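Local coordinates for ribosomal RNA small subunit methyltransferase E (Thermotoga maritima, PDB 1Z85), which probably transfers a methyl group from S-adenosyl-L-methionine to the N3 position of a uridine in 16S rRNA, at the interface of chains A and B. Coordinates in Å, arbitrary orientation; residue numbers count along the deposited sequence, not the author numbering. Chains: chain A/B, hypothetical protein TM1380.

The interface of chains A and B. Residues chain A 109, 221-222, 225-226, 229, 234; chain B 173-174, 214, 218, 221-222, 225-226, 229.
No polar atom is gripped across this patch: bonds from a nitrogen or oxygen to the other chain number zero, and the subunits meet here by apolar packing. The C-terminal helices, 216-230 of each chain, cross steeply about a two-fold axis, as expected of alpha/beta-knot methyltransferase dimers. At the axis, A:Ile221 meets its own copy at about a right angle, CG2 lying 3.5 Å from CG2 of B:Ile221, while the CD1 methyls also touch. Isoleucine suits this place because its beta branch gives two points of contact: with CG1 anti to the carbonyl carbon (chi1 -71° in A), CG2 is anti to the backbone N. Beside this pair, the CG2 methyl of B:Thr218 faces A:Ile221 CG2 at 3.8 Å and meets A:Leu109 tip to tip, so threonine presents its apolar branch to the partner.

B:Leu222, which buries more surface than any other residue here, has CG anti to the backbone N (chi1 -164°) and lays CD1 on the partner's backbone, 3.7 Å from A:Gly225 CA and 3.6 Å from A:Tyr226 N; glycine fits because no side chain holds the methyl off. An alanine in place of B:Leu222 would lose CD1 and CD2 and would probably loosen the helix crossing by giving up this contact. A:Leu222 makes the reciprocal contact with B:Gly225.

Farther along, A:Tyr226 and B:Tyr226 cross obliquely, yet their rings lie nearly parallel and displaced, CE1 to CE1 3.9 Å, without stacking; tyrosine's flat ring carbons allow this close packing. A:Leu229 slides past B:Leu174, CD2 to CD2 4.0 Å. Leucine's forked tip lets B:Leu174 CD2 touch A:Tyr226 CE1 while sitting 3.4 Å above the ring plane of B:Tyr226, offset toward the rim.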
loop_
_atom_site.group_PDB
_atom_site.type_symbol
_atom_site.label_atom_id
_atom_site.label_comp_id
_atom_site.label_asym_id
_atom_site.label_seq_id
_atom_site.Cartn_x
_atom_site.Cartn_y
_atom_site.Cartn_z
ATOM N N LEU A 109 -9.044 3.555 5.197
ATOM C CA LEU A 109 -8.598 4.968 5.145
ATOM C C LEU A 109 -9.691 5.980 5.516
ATOM O O LEU A 109 -9.541 7.198 5.350
ATOM C CB LEU A 109 -7.999 5.260 3.770
ATOM C CG LEU A 109 -6.793 4.367 3.469
ATOM C CD1 LEU A 109 -6.318 4.489 2.036
ATOM C CD2 LEU A 109 -5.683 4.677 4.431
ATOM N N ILE A 221 -3.133 3.577 -2.421
ATOM C CA ILE A 221 -2.889 3.867 -0.998
ATOM C C ILE A 221 -2.284 5.259 -0.779
ATOM O O ILE A 221 -2.694 6.026 0.088
ATOM C CB ILE A 221 -1.910 2.815 -0.421
ATOM C CG1 ILE A 221 -2.590 1.457 -0.308
ATOM C CG2 ILE A 221 -1.326 3.250 0.966
ATOM C CD1 ILE A 221 -1.620 0.290 0.038
ATOM N N LEU A 222 -1.271 5.579 -1.544
ATOM C CA LEU A 222 -0.644 6.870 -1.417
ATOM C C LEU A 222 -1.638 7.971 -1.717
ATOM O O LEU A 222 -1.670 8.963 -1.048
ATOM C CB LEU A 222 0.527 6.932 -2.379
ATOM C CG LEU A 222 1.391 8.130 -2.473
ATOM C CD1 LEU A 222 1.940 8.448 -1.038
ATOM C CD2 LEU A 222 2.501 7.844 -3.519
ATOM N N GLY A 225 -4.871 7.693 0.727
ATOM C CA GLY A 225 -4.322 7.951 2.039
ATOM C C GLY A 225 -3.904 9.378 2.320
ATOM O O GLY A 225 -4.020 9.850 3.441
ATOM N N TYR A 226 -3.289 10.012 1.334
ATOM C CA TYR A 226 -2.878 11.390 1.469
ATOM C C TYR A 226 -4.111 12.251 1.666
ATOM O O TYR A 226 -4.147 13.083 2.538
ATOM C CB TYR A 226 -2.135 11.858 0.217
ATOM C CG TYR A 226 -1.893 13.335 0.282
ATOM C CD1 TYR A 226 -1.069 13.865 1.266
ATOM C CD2 TYR A 226 -2.570 14.218 -0.572
ATOM C CE1 TYR A 226 -0.886 15.217 1.388
ATOM C CE2 TYR A 226 -2.363 15.585 -0.480
ATOM C CZ TYR A 226 -1.523 16.072 0.512
ATOM O OH TYR A 226 -1.306 17.427 0.621
ATOM N N LEU A 229 -5.566 11.556 5.095
ATOM C CA LEU A 229 -4.688 12.140 6.070
ATOM C C LEU A 229 -4.833 13.657 6.055
ATOM O O LEU A 229 -4.932 14.263 7.116
ATOM C CB LEU A 229 -3.266 11.691 5.777
ATOM C CG LEU A 229 -2.183 12.022 6.776
ATOM C CD1 LEU A 229 -2.351 11.185 8.052
ATOM C CD2 LEU A 229 -0.863 11.723 6.069
ATOM N N ILE A 234 -8.001 9.885 8.954
ATOM C CA ILE A 234 -7.116 8.950 9.626
ATOM C C ILE A 234 -6.031 9.755 10.361
ATOM O O ILE A 234 -5.782 10.940 10.078
ATOM C CB ILE A 234 -6.402 7.954 8.670
ATOM C CG1 ILE A 234 -5.520 8.683 7.658
ATOM C CG2 ILE A 234 -7.397 7.075 7.979
ATOM C CD1 ILE A 234 -4.951 7.782 6.607
ATOM O OXT ILE A 234 -5.381 9.164 11.229
ATOM N N LEU B 173 2.728 13.649 10.311
ATOM C CA LEU B 173 3.607 13.558 9.159
ATOM C C LEU B 173 3.590 14.832 8.362
ATOM O O LEU B 173 4.621 15.300 7.923
ATOM C CB LEU B 173 3.159 12.400 8.262
ATOM C CG LEU B 173 3.960 12.091 6.988
ATOM C CD1 LEU B 173 5.375 11.631 7.300
ATOM C CD2 LEU B 173 3.227 11.055 6.161
ATOM N N LEU B 174 2.404 15.376 8.149
ATOM C CA LEU B 174 2.247 16.531 7.291
ATOM C C LEU B 174 2.779 17.824 7.898
ATOM O O LEU B 174 2.905 18.823 7.185
ATOM C CB LEU B 174 0.781 16.722 6.930
ATOM C CG LEU B 174 0.080 15.597 6.181
ATOM C CD1 LEU B 174 -1.295 16.078 5.773
ATOM C CD2 LEU B 174 0.860 15.151 4.991
ATOM N N LEU B 214 -2.527 2.685 11.656
ATOM C CA LEU B 214 -2.768 1.919 10.413
ATOM C C LEU B 214 -2.025 0.570 10.338
ATOM O O LEU B 214 -1.025 0.380 11.011
ATOM C CB LEU B 214 -2.337 2.744 9.193
ATOM C CG LEU B 214 -3.213 3.919 8.779
ATOM C CD1 LEU B 214 -2.425 4.768 7.769
ATOM C CD2 LEU B 214 -4.610 3.450 8.257
ATOM N N THR B 218 0.326 -0.211 4.911
ATOM C CA THR B 218 -0.262 1.093 4.550
ATOM C C THR B 218 0.515 2.274 5.138
ATOM O O THR B 218 0.845 3.244 4.425
ATOM C CB THR B 218 -1.743 1.114 4.959
ATOM O OG1 THR B 218 -2.402 0.026 4.319
ATOM C CG2 THR B 218 -2.437 2.385 4.528
ATOM N N ILE B 221 3.899 2.713 3.227
ATOM C CA ILE B 221 3.716 3.286 1.888
ATOM C C ILE B 221 3.370 4.732 1.981
ATOM O O ILE B 221 3.896 5.567 1.253
ATOM C CB ILE B 221 2.594 2.509 1.120
ATOM C CG1 ILE B 221 3.148 1.131 0.679
ATOM C CG2 ILE B 221 2.076 3.310 -0.025
ATOM C CD1 ILE B 221 2.122 0.146 0.181
ATOM N N LEU B 222 2.426 5.041 2.859
ATOM C CA LEU B 222 1.976 6.405 3.003
ATOM C C LEU B 222 3.102 7.318 3.504
ATOM O O LEU B 222 3.296 8.442 3.021
ATOM C CB LEU B 222 0.784 6.431 3.935
ATOM C CG LEU B 222 -0.036 7.686 3.901
ATOM C CD1 LEU B 222 -0.607 7.901 2.500
ATOM C CD2 LEU B 222 -1.102 7.533 4.979
ATOM N N GLY B 225 6.179 7.186 0.959
ATOM C CA GLY B 225 5.629 7.688 -0.301
ATOM C C GLY B 225 5.280 9.152 -0.327
ATOM O O GLY B 225 5.507 9.829 -1.340
ATOM N N TYR B 226 4.734 9.662 0.776
ATOM C CA TYR B 226 4.510 11.092 0.903
ATOM C C TYR B 226 5.823 11.872 0.861
ATOM O O TYR B 226 5.940 12.898 0.198
ATOM C CB TYR B 226 3.805 11.398 2.211
ATOM C CG TYR B 226 3.774 12.884 2.550
ATOM C CD1 TYR B 226 2.972 13.790 1.825
ATOM C CD2 TYR B 226 4.554 13.384 3.569
ATOM C CE1 TYR B 226 2.957 15.154 2.140
ATOM C CE2 TYR B 226 4.529 14.729 3.901
ATOM C CZ TYR B 226 3.746 15.603 3.194
ATOM O OH TYR B 226 3.774 16.936 3.555
ATOM N N LEU B 229 7.303 11.805 -2.629
ATOM C CA LEU B 229 6.500 12.752 -3.401
ATOM C C LEU B 229 6.942 14.185 -3.215
ATOM O O LEU B 229 7.162 14.899 -4.180
ATOM C CB LEU B 229 5.052 12.653 -2.962
ATOM C CG LEU B 229 4.058 11.998 -3.909
ATOM C CD1 LEU B 229 2.640 12.080 -3.274
ATOM C CD2 LEU B 229 4.058 12.664 -5.264
#